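UDP-glucose 6-dehydrogenase (Pyrobaculum islandicum, PDB 3VTF) probably catalyses the NAD+-dependent, two-step oxidation of UDP-glucose to UDP-glucuronate, a nucleotide-sugar precursor. Local coordinates at residues 229-233 with 288-292; 277-281 with 309-313; 149-153 with 169-173. One frame throughout, in Å; residues are numbered along the deposited sequence.

Contact 1 of 3, residues 229-233 with 288-292. With UPG (uridine-5'-diphosphate-glucose), chain B.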
ATOM      1  N   TYR A 229      -1.775   0.493 -14.527  1.00 18.45           N
ATOM      2  CA  TYR A 229      -0.562   1.201 -13.961  1.00 17.49           C
ATOM      3  C   TYR A 229      -0.727   1.398 -12.430  1.00 17.78           C
ATOM      4  O   TYR A 229       0.210   1.244 -11.648  1.00 19.25           O
ATOM      5  CB  TYR A 229      -0.423   2.629 -14.583  1.00 17.45           C
ATOM      6  CG  TYR A 229       0.309   2.535 -15.924  1.00 19.31           C
ATOM      7  CD1 TYR A 229       1.681   2.303 -15.968  1.00 18.40           C
ATOM      8  CD2 TYR A 229      -0.440   2.555 -17.160  1.00 19.60           C
ATOM      9  CE1 TYR A 229       2.362   2.155 -17.204  1.00 18.04           C
ATOM     10  CE2 TYR A 229       0.201   2.380 -18.410  1.00 20.70           C
ATOM     11  CZ  TYR A 229       1.592   2.236 -18.429  1.00 21.83           C
ATOM     12  OH  TYR A 229       2.225   2.122 -19.640  1.00 21.73           O
ATOM     13  N   ALA A 230      -1.936   1.747 -12.000  1.00 18.40           N
ATOM     14  CA  ALA A 230      -2.160   1.959 -10.571  1.00 17.58           C
ATOM     15  C   ALA A 230      -1.894   0.665  -9.792  1.00 19.07           C
ATOM     16  O   ALA A 230      -1.321   0.729  -8.676  1.00 18.75           O
ATOM     17  CB  ALA A 230      -3.526   2.532 -10.290  1.00 17.61           C
ATOM     18  N   SER A 231      -2.291  -0.483 -10.342  1.00 17.15           N
ATOM     19  CA  SER A 231      -2.007  -1.738  -9.692  1.00 18.36           C
ATOM     20  C   SER A 231      -0.502  -2.036  -9.667  1.00 18.40           C
ATOM     21  O   SER A 231       0.019  -2.455  -8.638  1.00 18.16           O
ATOM     22  CB  SER A 231      -2.759  -2.930 -10.337  1.00 18.85           C
ATOM     23  OG  SER A 231      -4.175  -2.588 -10.308  1.00 19.89           O
ATOM     24  N   ASN A 232       0.170  -1.989 -10.813  1.00 18.76           N
ATOM     25  CA  ASN A 232       1.587  -2.390 -10.832  1.00 20.81           C
ATOM     26  C   ASN A 232       2.458  -1.408 -10.032  1.00 21.53           C
ATOM     27  O   ASN A 232       3.405  -1.833  -9.304  1.00 20.17           O
ATOM     28  CB  ASN A 232       2.136  -2.423 -12.303  1.00 21.17           C
ATOM     29  CG  ASN A 232       1.972  -3.839 -12.954  1.00 22.25           C
ATOM     30  OD1 ASN A 232       1.125  -4.598 -12.524  1.00 21.10           O
ATOM     31  ND2 ASN A 232       2.694  -4.133 -14.028  1.00 17.11           N
ATOM     32  N   VAL A 233       2.155  -0.112 -10.166  1.00 17.84           N
ATOM     33  CA  VAL A 233       2.950   0.871  -9.386  1.00 18.33           C
ATOM     34  C   VAL A 233       2.665   0.738  -7.859  1.00 19.80           C
ATOM     35  O   VAL A 233       3.536   0.921  -7.017  1.00 17.30           O
ATOM     36  CB  VAL A 233       2.682   2.290  -9.869  1.00 20.06           C
ATOM     37  CG1 VAL A 233       3.415   3.317  -8.961  1.00 18.44           C
ATOM     38  CG2 VAL A 233       3.216   2.346 -11.326  1.00 18.25           C
ATOM     39  N   ASP A 288       7.278  -0.085 -16.026  1.00 20.60           N
ATOM     40  CA  ASP A 288       5.899   0.531 -15.891  1.00 22.54           C
ATOM     41  C   ASP A 288       5.915   1.672 -14.938  1.00 20.03           C
ATOM     42  O   ASP A 288       5.169   2.602 -15.074  1.00 21.18           O
ATOM     43  CB  ASP A 288       4.821  -0.496 -15.414  1.00 21.77           C
ATOM     44  CG  ASP A 288       4.596  -1.601 -16.484  1.00 25.09           C
ATOM     45  OD1 ASP A 288       4.828  -1.321 -17.670  1.00 26.29           O
ATOM     46  OD2 ASP A 288       4.147  -2.740 -16.157  1.00 25.71           O
ATOM     47  N   THR A 289       6.711   1.568 -13.878  1.00 17.02           N
ATOM     48  CA  THR A 289       6.764   2.661 -12.924  1.00 19.41           C
ATOM     49  C   THR A 289       7.366   3.933 -13.591  1.00 19.18           C
ATOM     50  O   THR A 289       6.879   5.035 -13.385  1.00 18.19           O
ATOM     51  CB  THR A 289       7.613   2.282 -11.632  1.00 18.41           C
ATOM     52  OG1 THR A 289       6.933   1.155 -10.986  1.00 20.93           O
ATOM     53  CG2 THR A 289       7.618   3.429 -10.604  1.00 16.61           C
ATOM     54  N   LEU A 290       8.450   3.720 -14.314  1.00 19.25           N
ATOM     55  CA  LEU A 290       9.107   4.813 -15.048  1.00 20.16           C
ATOM     56  C   LEU A 290       8.108   5.374 -16.110  1.00 19.64           C
ATOM     57  O   LEU A 290       7.946   6.552 -16.224  1.00 19.11           O
ATOM     58  CB  LEU A 290      10.355   4.247 -15.756  1.00 20.17           C
ATOM     59  CG  LEU A 290      11.185   5.336 -16.547  1.00 22.91           C
ATOM     60  CD1 LEU A 290      11.455   6.474 -15.591  1.00 20.75           C
ATOM     61  CD2 LEU A 290      12.504   4.674 -17.025  1.00 25.09           C
ATOM     62  N   ALA A 291       7.433   4.501 -16.858  1.00 18.30           N
ATOM     63  CA  ALA A 291       6.396   4.998 -17.840  1.00 18.41           C
ATOM     64  C   ALA A 291       5.330   5.809 -17.166  1.00 19.18           C
ATOM     65  O   ALA A 291       4.805   6.825 -17.707  1.00 17.97           O
ATOM     66  CB  ALA A 291       5.802   3.817 -18.697  1.00 14.23           C
ATOM     67  N   PHE A 292       4.914   5.366 -15.959  1.00 19.09           N
ATOM     68  CA  PHE A 292       3.860   6.110 -15.246  1.00 18.08           C
ATOM     69  C   PHE A 292       4.320   7.473 -14.837  1.00 17.63           C
ATOM     70  O   PHE A 292       3.598   8.487 -14.975  1.00 20.56           O
ATOM     71  CB  PHE A 292       3.437   5.268 -13.982  1.00 18.11           C
ATOM     72  CG  PHE A 292       2.216   5.756 -13.309  1.00 17.92           C
ATOM     73  CD1 PHE A 292       0.979   5.786 -13.990  1.00 21.33           C
ATOM     74  CD2 PHE A 292       2.228   6.084 -11.943  1.00 22.85           C
ATOM     75  CE1 PHE A 292      -0.208   6.192 -13.346  1.00 21.20           C
ATOM     76  CE2 PHE A 292       1.064   6.535 -11.292  1.00 23.98           C
ATOM     77  CZ  PHE A 292      -0.178   6.555 -12.002  1.00 22.99           C
TER
HETATM   78  N1  UPG B1001       9.480  -8.690  -5.234  1.00 23.90           N
HETATM   79  C2  UPG B1001      10.081  -8.135  -4.065  1.00 23.29           C
HETATM   80  N3  UPG B1001       9.422  -8.201  -2.906  1.00 22.31           N
HETATM   81  C4  UPG B1001       8.143  -8.734  -2.864  1.00 24.34           C
HETATM   82  C5  UPG B1001       7.487  -9.280  -4.022  1.00 23.78           C
HETATM   83  C6  UPG B1001       8.209  -9.189  -5.230  1.00 22.90           C
HETATM   84  O2  UPG B1001      11.238  -7.608  -4.093  1.00 22.06           O
HETATM   85  O4  UPG B1001       7.529  -8.728  -1.745  1.00 22.33           O
HETATM   86  C1C UPG B1001      10.278  -8.544  -6.474  1.00 22.68           C
HETATM   87  C2C UPG B1001      10.448  -9.896  -7.140  1.00 25.70           C
HETATM   88  O2C UPG B1001      11.615 -10.579  -6.689  1.00 23.54           O
HETATM   89  C3C UPG B1001      10.574  -9.510  -8.630  1.00 25.06           C
HETATM   90  C4C UPG B1001       9.698  -8.264  -8.769  1.00 21.74           C
HETATM   91  O4C UPG B1001       9.435  -7.839  -7.413  1.00 23.46           O
HETATM   92  O3C UPG B1001      11.928  -9.049  -8.887  1.00 24.60           O
HETATM   93  C5C UPG B1001       8.344  -8.536  -9.467  1.00 26.48           C
HETATM   94  O5C UPG B1001       7.822  -9.760  -8.936  1.00 26.47           O
HETATM   95  PA  UPG B1001       6.355 -10.355  -9.516  1.00 30.73           P
HETATM   96  O1A UPG B1001       5.195  -9.359  -9.191  1.00 25.13           O
HETATM   97  O2A UPG B1001       6.284 -11.863  -9.168  1.00 33.07           O
HETATM   98  O3A UPG B1001       6.750 -10.465 -11.074  1.00 29.60           O
HETATM   99  PB  UPG B1001       5.907 -10.158 -12.448  1.00 31.34           P
HETATM  100  O1B UPG B1001       5.804 -11.456 -13.208  1.00 32.13           O
HETATM  101  O2B UPG B1001       6.878  -9.070 -12.971  1.00 33.54           O
HETATM  102  O3B UPG B1001       4.404  -9.725 -12.138  1.00 28.67           O
HETATM  103  C1' UPG B1001       4.019  -8.316 -12.127  1.00 28.03           C
HETATM  104  C2' UPG B1001       2.710  -8.224 -11.375  1.00 26.37           C
HETATM  105  C3' UPG B1001       1.605  -8.858 -12.254  1.00 27.25           C
HETATM  106  C4' UPG B1001       1.601  -8.112 -13.610  1.00 28.37           C
HETATM  107  C5' UPG B1001       2.979  -8.405 -14.326  1.00 27.96           C
HETATM  108  C6' UPG B1001       3.209  -7.712 -15.687  1.00 27.79           C
HETATM  109  O2' UPG B1001       3.027  -9.106 -10.228  1.00 25.44           O
HETATM  110  O3' UPG B1001       0.381  -8.687 -11.569  1.00 25.38           O
HETATM  111  O4' UPG B1001       0.567  -8.716 -14.417  1.00 29.95           O
HETATM  112  O5' UPG B1001       3.933  -7.757 -13.438  1.00 31.91           O
HETATM  113  O6' UPG B1001       2.475  -6.464 -15.731  1.00 23.12           O
HETATM  114  O   HOH W   1       4.485   0.769 -19.477  1.00 22.47           O
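Helices 221-251 and 285-298 of the central domain cross, nearer antiparallel than parallel, beside the sugar end of the UDP-glucose pocket, where N232 meets D288. The amide nitrogen of N232 is shared between protein and substrate. ND2 gives one hydrogen bond to D288 OD2 (2.9 Å), bent to 140° and lying somewhat out of the amide plane, on the anti lone pair of OD2. Its second, straighter bond (167°) goes to O6' of UPG, also 2.9 Å from ND2; this is the oxygen on C6', the carbon oxidised in the reaction of this family. The amide's other end, OD1, accepts from K228 NZ, so both ends of the group are held and its rotation is fixed. The second carboxylate oxygen of D288, OD1, accepts from a water 2.8 Å away that also reaches Y229 OH at 2.6 Å.

Beside these polar groups the helices meet through apolar groups. The tyrosine ring stands with its edge near the D288 backbone, CE1 lying 3.6 Å from D288 O. F292 slides past Y229: the two rings are nearly parallel but barely overlap, and the closest approach is Y229 CB to F292 CD1, 3.5 Å. V233 CG2 packs between the other helix's T289 and F292, 3.9 Å from T289 CA and from F292 CD2. V233 also packs on F241 of the second subunit, and F292 on its L248. The pair is characteristic of the helical central domain of UDP-glucose dehydrogenases, whose long helix serves both substrate pocket and dimer interface.

Contact 2 of 3, residues 277-281 with 309-313; sequences GLGFG and VLRVN. With UPG (uridine-5'-diphosphate-glucose), chain B.
F280 and N313 stack where the glycine-rich substrate loop 277-281 runs past helix 304-328 in the central domain. On the ligand side, G281 N gives a nearly linear hydrogen bond (176°) to the ribose hydroxyl O3C of UPG, 2.9 Å away, and F280 CB lies 3.2 Å from the ribose ring oxygen O4C of UPG. G279 O, near the uracil, accepts from R427 NH2, a residue that itself binds the substrate.

The next shell fixes the loop. F280 CG sits between its own backbone N and carbonyl carbon (chi1 43°), a crowded position that swings the ring off the ribose and onto the helix. There the side-chain amide of N313 lies flat over one ring face, the planes 9° apart. V309 CG1 approaches F280 CZ obliquely at 4.1 Å, while A236, S240 and P286 are further neighbours of the ring. G279 has backbone angles that call for glycine, and a CB on it would run into the N313 amide. L310 closes the group: its CD2 meets the edge of the F280 ring, 4.2 Å from CZ.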
ATOM      1  N   GLY A 277      14.169  -6.138   0.518  1.00 19.00           N
ATOM      2  CA  GLY A 277      15.383  -6.776  -0.028  1.00 21.96           C
ATOM      3  C   GLY A 277      15.957  -5.956  -1.159  1.00 22.27           C
ATOM      4  O   GLY A 277      15.984  -4.726  -1.081  1.00 20.29           O
ATOM      5  N   LEU A 278      16.485  -6.644  -2.172  1.00 20.95           N
ATOM      6  CA  LEU A 278      17.201  -5.947  -3.238  1.00 22.59           C
ATOM      7  C   LEU A 278      16.328  -5.135  -4.159  1.00 22.76           C
ATOM      8  O   LEU A 278      16.854  -4.388  -5.002  1.00 22.04           O
ATOM      9  CB  LEU A 278      17.969  -6.949  -4.103  1.00 22.00           C
ATOM     10  CG  LEU A 278      19.211  -7.595  -3.540  1.00 24.09           C
ATOM     11  CD1 LEU A 278      19.813  -8.388  -4.722  1.00 22.29           C
ATOM     12  CD2 LEU A 278      20.162  -6.455  -3.243  1.00 24.87           C
ATOM     13  N   GLY A 279      15.019  -5.289  -4.023  1.00 21.75           N
ATOM     14  CA  GLY A 279      14.035  -4.491  -4.811  1.00 20.48           C
ATOM     15  C   GLY A 279      13.409  -5.289  -5.924  1.00 22.73           C
ATOM     16  O   GLY A 279      13.662  -6.519  -6.038  1.00 20.76           O
ATOM     17  N   PHE A 280      12.681  -4.618  -6.827  1.00 23.61           N
ATOM     18  CA  PHE A 280      11.980  -5.416  -7.901  1.00 22.45           C
ATOM     19  C   PHE A 280      12.757  -5.332  -9.194  1.00 21.93           C
ATOM     20  O   PHE A 280      13.294  -4.245  -9.545  1.00 21.08           O
ATOM     21  CB  PHE A 280      10.524  -4.901  -8.063  1.00 20.77           C
ATOM     22  CG  PHE A 280      10.414  -3.353  -8.057  1.00 21.91           C
ATOM     23  CD1 PHE A 280      10.538  -2.636  -9.254  1.00 20.23           C
ATOM     24  CD2 PHE A 280      10.163  -2.641  -6.894  1.00 21.46           C
ATOM     25  CE1 PHE A 280      10.457  -1.268  -9.312  1.00 20.06           C
ATOM     26  CE2 PHE A 280      10.072  -1.248  -6.905  1.00 23.55           C
ATOM     27  CZ  PHE A 280      10.241  -0.537  -8.141  1.00 18.64           C
ATOM     28  N   GLY A 281      12.814  -6.466  -9.937  1.00 19.73           N
ATOM     29  CA  GLY A 281      13.350  -6.453 -11.271  1.00 20.65           C
ATOM     30  C   GLY A 281      12.256  -6.990 -12.221  1.00 23.14           C
ATOM     31  O   GLY A 281      11.034  -6.832 -11.956  1.00 23.43           O
ATOM     32  N   VAL A 309       9.395   5.855  -5.209  1.00 18.98           N
ATOM     33  CA  VAL A 309       9.395   4.402  -5.323  1.00 19.24           C
ATOM     34  C   VAL A 309      10.585   3.933  -6.077  1.00 20.20           C
ATOM     35  O   VAL A 309      11.257   2.925  -5.709  1.00 18.28           O
ATOM     36  CB  VAL A 309       8.076   3.926  -6.046  1.00 18.64           C
ATOM     37  CG1 VAL A 309       8.181   2.470  -6.360  1.00 20.26           C
ATOM     38  CG2 VAL A 309       6.934   4.227  -5.097  1.00 19.36           C
ATOM     39  N   LEU A 310      10.840   4.586  -7.214  1.00 21.42           N
ATOM     40  CA  LEU A 310      11.984   4.192  -8.049  1.00 21.89           C
ATOM     41  C   LEU A 310      13.334   4.600  -7.430  1.00 21.76           C
ATOM     42  O   LEU A 310      14.322   3.874  -7.591  1.00 24.11           O
ATOM     43  CB  LEU A 310      11.900   4.838  -9.462  1.00 27.35           C
ATOM     44  CG  LEU A 310      11.285   4.036 -10.606  1.00 35.08           C
ATOM     45  CD1 LEU A 310      11.552   4.702 -11.985  1.00 27.70           C
ATOM     46  CD2 LEU A 310      11.750   2.562 -10.622  1.00 28.50           C
ATOM     47  N   ARG A 311      13.391   5.754  -6.763  1.00 19.11           N
ATOM     48  CA  ARG A 311      14.662   6.129  -6.081  1.00 22.06           C
ATOM     49  C   ARG A 311      15.106   5.034  -5.082  1.00 23.71           C
ATOM     50  O   ARG A 311      16.293   4.627  -5.021  1.00 20.51           O
ATOM     51  CB  ARG A 311      14.424   7.420  -5.367  1.00 23.15           C
ATOM     52  CG  ARG A 311      15.536   7.881  -4.453  1.00 30.13           C
ATOM     53  CD  ARG A 311      15.194   9.174  -3.668  1.00 33.73           C
ATOM     54  NE  ARG A 311      16.140   9.319  -2.560  1.00 36.40           N
ATOM     55  CZ  ARG A 311      17.209  10.105  -2.642  1.00 51.92           C
ATOM     56  NH1 ARG A 311      17.393  10.774  -3.772  1.00 49.36           N
ATOM     57  NH2 ARG A 311      18.093  10.226  -1.636  1.00 42.98           N
ATOM     58  N   VAL A 312      14.177   4.569  -4.254  1.00 20.15           N
ATOM     59  CA  VAL A 312      14.514   3.486  -3.288  1.00 17.23           C
ATOM     60  C   VAL A 312      14.938   2.260  -4.034  1.00 19.05           C
ATOM     61  O   VAL A 312      15.941   1.657  -3.718  1.00 16.78           O
ATOM     62  CB  VAL A 312      13.286   3.225  -2.392  1.00 16.93           C
ATOM     63  CG1 VAL A 312      13.473   1.920  -1.561  1.00 15.34           C
ATOM     64  CG2 VAL A 312      13.095   4.424  -1.499  1.00 20.76           C
ATOM     65  N   ASN A 313      14.205   1.895  -5.114  1.00 20.84           N
ATOM     66  CA  ASN A 313      14.542   0.665  -5.820  1.00 18.74           C
ATOM     67  C   ASN A 313      15.916   0.721  -6.414  1.00 23.45           C
ATOM     68  O   ASN A 313      16.658  -0.301  -6.424  1.00 21.32           O
ATOM     69  CB  ASN A 313      13.486   0.403  -6.912  1.00 21.98           C
ATOM     70  CG  ASN A 313      13.501  -1.018  -7.409  1.00 25.98           C
ATOM     71  OD1 ASN A 313      13.737  -1.312  -8.603  1.00 25.26           O
ATOM     72  ND2 ASN A 313      13.224  -1.909  -6.511  1.00 17.43           N
TER
HETATM   73  N1  UPG B1001       9.480  -8.690  -5.234  1.00 23.90           N
HETATM   74  C2  UPG B1001      10.081  -8.135  -4.065  1.00 23.29           C
HETATM   75  N3  UPG B1001       9.422  -8.201  -2.906  1.00 22.31           N
HETATM   76  C4  UPG B1001       8.143  -8.734  -2.864  1.00 24.34           C
HETATM   77  C5  UPG B1001       7.487  -9.280  -4.022  1.00 23.78           C
HETATM   78  C6  UPG B1001       8.209  -9.189  -5.230  1.00 22.90           C
HETATM   79  O2  UPG B1001      11.238  -7.608  -4.093  1.00 22.06           O
HETATM   80  O4  UPG B1001       7.529  -8.728  -1.745  1.00 22.33           O
HETATM   81  C1C UPG B1001      10.278  -8.544  -6.474  1.00 22.68           C
HETATM   82  C2C UPG B1001      10.448  -9.896  -7.140  1.00 25.70           C
HETATM   83  O2C UPG B1001      11.615 -10.579  -6.689  1.00 23.54           O
HETATM   84  C3C UPG B1001      10.574  -9.510  -8.630  1.00 25.06           C
HETATM   85  C4C UPG B1001       9.698  -8.264  -8.769  1.00 21.74           C
HETATM   86  O4C UPG B1001       9.435  -7.839  -7.413  1.00 23.46           O
HETATM   87  O3C UPG B1001      11.928  -9.049  -8.887  1.00 24.60           O
HETATM   88  C5C UPG B1001       8.344  -8.536  -9.467  1.00 26.48           C
HETATM   89  O5C UPG B1001       7.822  -9.760  -8.936  1.00 26.47           O
HETATM   90  PA  UPG B1001       6.355 -10.355  -9.516  1.00 30.73           P
HETATM   91  O1A UPG B1001       5.195  -9.359  -9.191  1.00 25.13           O
HETATM   92  O2A UPG B1001       6.284 -11.863  -9.168  1.00 33.07           O
HETATM   93  O3A UPG B1001       6.750 -10.465 -11.074  1.00 29.60           O
HETATM   94  PB  UPG B1001       5.907 -10.158 -12.448  1.00 31.34           P
HETATM   95  O1B UPG B1001       5.804 -11.456 -13.208  1.00 32.13           O
HETATM   96  O2B UPG B1001       6.878  -9.070 -12.971  1.00 33.54           O
HETATM   97  O3B UPG B1001       4.404  -9.725 -12.138  1.00 28.67           O
HETATM   98  C1' UPG B1001       4.019  -8.316 -12.127  1.00 28.03           C
HETATM   99  C2' UPG B1001       2.710  -8.224 -11.375  1.00 26.37           C
HETATM  100  C3' UPG B1001       1.605  -8.858 -12.254  1.00 27.25           C
HETATM  101  C4' UPG B1001       1.601  -8.112 -13.610  1.00 28.37           C
HETATM  102  C5' UPG B1001       2.979  -8.405 -14.326  1.00 27.96           C
HETATM  103  C6' UPG B1001       3.209  -7.712 -15.687  1.00 27.79           C
HETATM  104  O2' UPG B1001       3.027  -9.106 -10.228  1.00 25.44           O
HETATM  105  O3' UPG B1001       0.381  -8.687 -11.569  1.00 25.38           O
HETATM  106  O4' UPG B1001       0.567  -8.716 -14.417  1.00 29.95           O
HETATM  107  O5' UPG B1001       3.933  -7.757 -13.438  1.00 31.91           O
HETATM  108  O6' UPG B1001       2.475  -6.464 -15.731  1.00 23.12           O

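Contact 3 of 3, residues 149-153 with 169-173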
ATOM      1  N   GLY A 149      -5.442   6.276 -22.762  1.00 20.46           N
ATOM      2  CA  GLY A 149      -5.676   7.075 -23.965  1.00 20.88           C
ATOM      3  C   GLY A 149      -5.173   6.326 -25.153  1.00 21.43           C
ATOM      4  O   GLY A 149      -5.601   6.654 -26.273  1.00 19.79           O
ATOM      5  N   THR A 150      -4.307   5.300 -24.973  1.00 17.01           N
ATOM      6  CA  THR A 150      -3.703   4.654 -26.171  1.00 18.09           C
ATOM      7  C   THR A 150      -4.739   3.860 -26.985  1.00 17.20           C
ATOM      8  O   THR A 150      -4.669   3.808 -28.241  1.00 18.14           O
ATOM      9  CB  THR A 150      -2.578   3.655 -25.727  1.00 18.51           C
ATOM     10  OG1 THR A 150      -1.571   4.412 -25.068  1.00 19.61           O
ATOM     11  CG2 THR A 150      -1.919   2.904 -26.871  1.00 18.49           C
ATOM     12  N   THR A 151      -5.679   3.208 -26.304  1.00 18.09           N
ATOM     13  CA  THR A 151      -6.656   2.303 -26.970  1.00 17.98           C
ATOM     14  C   THR A 151      -7.583   3.090 -27.929  1.00 22.65           C
ATOM     15  O   THR A 151      -7.693   2.727 -29.123  1.00 20.58           O
ATOM     16  CB  THR A 151      -7.492   1.485 -25.965  1.00 22.19           C
ATOM     17  OG1 THR A 151      -6.586   0.627 -25.208  1.00 22.10           O
ATOM     18  CG2 THR A 151      -8.526   0.566 -26.695  1.00 20.82           C
ATOM     19  N   GLU A 152      -8.171   4.173 -27.446  1.00 18.56           N
ATOM     20  CA  GLU A 152      -9.121   4.916 -28.269  1.00 22.33           C
ATOM     21  C   GLU A 152      -8.375   5.932 -29.091  1.00 23.90           C
ATOM     22  O   GLU A 152      -8.966   6.528 -29.986  1.00 21.19           O
ATOM     23  CB  GLU A 152     -10.107   5.671 -27.359  1.00 23.46           C
ATOM     24  CG  GLU A 152     -11.063   4.640 -26.779  1.00 27.73           C
ATOM     25  CD  GLU A 152     -11.999   5.318 -25.832  1.00 38.21           C
ATOM     26  OE1 GLU A 152     -11.452   5.937 -24.894  1.00 42.58           O
ATOM     27  OE2 GLU A 152     -13.217   5.211 -26.045  1.00 48.02           O
ATOM     28  N   GLY A 153      -7.102   6.196 -28.745  1.00 22.44           N
ATOM     29  CA  GLY A 153      -6.298   7.151 -29.544  1.00 23.00           C
ATOM     30  C   GLY A 153      -5.456   6.466 -30.588  1.00 23.53           C
ATOM     31  O   GLY A 153      -5.982   6.036 -31.615  1.00 23.21           O
ATOM     32  N   SER A 169     -14.623  -2.170 -33.351  1.00 20.61           N
ATOM     33  CA  SER A 169     -14.684  -1.618 -31.984  1.00 21.96           C
ATOM     34  C   SER A 169     -13.382  -1.938 -31.279  1.00 21.11           C
ATOM     35  O   SER A 169     -12.566  -2.710 -31.807  1.00 21.10           O
ATOM     36  CB  SER A 169     -15.863  -2.257 -31.189  1.00 21.70           C
ATOM     37  OG  SER A 169     -17.128  -1.994 -31.799  1.00 26.27           O
ATOM     38  N   VAL A 170     -13.119  -1.233 -30.163  1.00 22.23           N
ATOM     39  CA  VAL A 170     -11.816  -1.329 -29.472  1.00 19.79           C
ATOM     40  C   VAL A 170     -12.192  -1.581 -27.999  1.00 23.27           C
ATOM     41  O   VAL A 170     -13.324  -1.263 -27.538  1.00 21.46           O
ATOM     42  CB  VAL A 170     -10.929  -0.067 -29.561  1.00 22.76           C
ATOM     43  CG1 VAL A 170     -10.531   0.201 -31.032  1.00 23.28           C
ATOM     44  CG2 VAL A 170     -11.645   1.177 -28.975  1.00 22.43           C
ATOM     45  N   ALA A 171     -11.236  -2.114 -27.244  1.00 18.76           N
ATOM     46  CA  ALA A 171     -11.409  -2.279 -25.839  1.00 18.46           C
ATOM     47  C   ALA A 171     -10.026  -2.419 -25.209  1.00 17.62           C
ATOM     48  O   ALA A 171      -9.141  -3.078 -25.799  1.00 18.05           O
ATOM     49  CB  ALA A 171     -12.223  -3.552 -25.513  1.00 21.51           C
ATOM     50  N   SER A 172      -9.887  -1.922 -24.000  1.00 15.87           N
ATOM     51  CA  SER A 172      -8.674  -2.161 -23.200  1.00 17.33           C
ATOM     52  C   SER A 172      -9.108  -3.330 -22.247  1.00 17.87           C
ATOM     53  O   SER A 172     -10.193  -3.307 -21.668  1.00 20.53           O
ATOM     54  CB  SER A 172      -8.412  -0.899 -22.364  1.00 21.27           C
ATOM     55  OG  SER A 172      -7.501  -1.207 -21.307  1.00 25.22           O
ATOM     56  N   ASN A 173      -8.274  -4.352 -22.147  1.00 18.64           N
ATOM     57  CA  ASN A 173      -8.562  -5.506 -21.282  1.00 17.65           C
ATOM     58  C   ASN A 173      -7.199  -5.867 -20.674  1.00 17.52           C
ATOM     59  O   ASN A 173      -6.422  -6.726 -21.189  1.00 18.08           O
ATOM     60  CB  ASN A 173      -9.151  -6.667 -22.154  1.00 19.98           C
ATOM     61  CG  ASN A 173      -9.363  -7.959 -21.353  1.00 23.89           C
ATOM     62  OD1 ASN A 173      -9.682  -7.954 -20.097  1.00 25.88           O
ATOM     63  ND2 ASN A 173      -9.140  -9.056 -22.013  1.00 21.77           N
TER
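T151, near the N-terminal end of helix 151-160, sets its methyl against strand 169-172 and keeps its hydroxyl for a partner elsewhere. The split follows from chi1 of -63°: CG2 lies anti to the backbone N and reaches out to the strand, while OG1 folds back beside that nitrogen. CG2 rests 3.7 Å from the carbonyl carbon A171 C and 3.8 Å from V170 CB, touching both backbone and side chain. OG1 lies alongside S172, 3.7 Å from S172 CB, but its hydrogen bond is to E225 OE2; the other oxygen of that carboxylate accepts from G149 N, so E225 holds both the turn at G149 and the T151 side chain.

V170 slides past the threonine in the opposite direction. At its chi1 of -64°, CG2 takes the place between backbone N and carbonyl carbon and comes 3.9 Å from T151 CG2. The same methyl meets E152 CG at 4.1 Å, the aliphatic part of an otherwise exposed glutamate that crosses the valine at about a right angle. With an alanine at T151, the CG2 methyl and the hydroxyl are gone, which would probably leave E225 OE2 without this donor and open a gap beside V170.

The contact packs the helix of a beta-alpha-beta crossover onto its second strand in the Rossmann-type NAD-binding domain. Strand 169-172 runs parallel to 139-142, with A171 backbone-bonded to V140 and V142, and antiparallel to 192-196 on its other flank. T151 also touches V142, V170 touches A156 further along the helix, and helix 221-251 closes against S172 through A224 and E225.

Contacts 1 and 2 belong to the central domain, contact 3 to the NAD-binding domain about 18 Å from contact 1, centre to centre. All three are largely buried, although contact 3 has one exposed residue, E152. Contacts 1 and 2 both touch UDP-glucose and the second subunit, and they join directly: T289 CG2 packs 3.7 Å from L310 CG. Their chemistry differs along the ligand, a shared side-chain amide at the glucose end in 229-233, a backbone N-H at the ribose in 277-281. Contact 3 meets neither ligand nor neighbouring subunit and is plain helix-on-strand packing, but helix 221-251, which carries residues 229-233, also reaches it through E225.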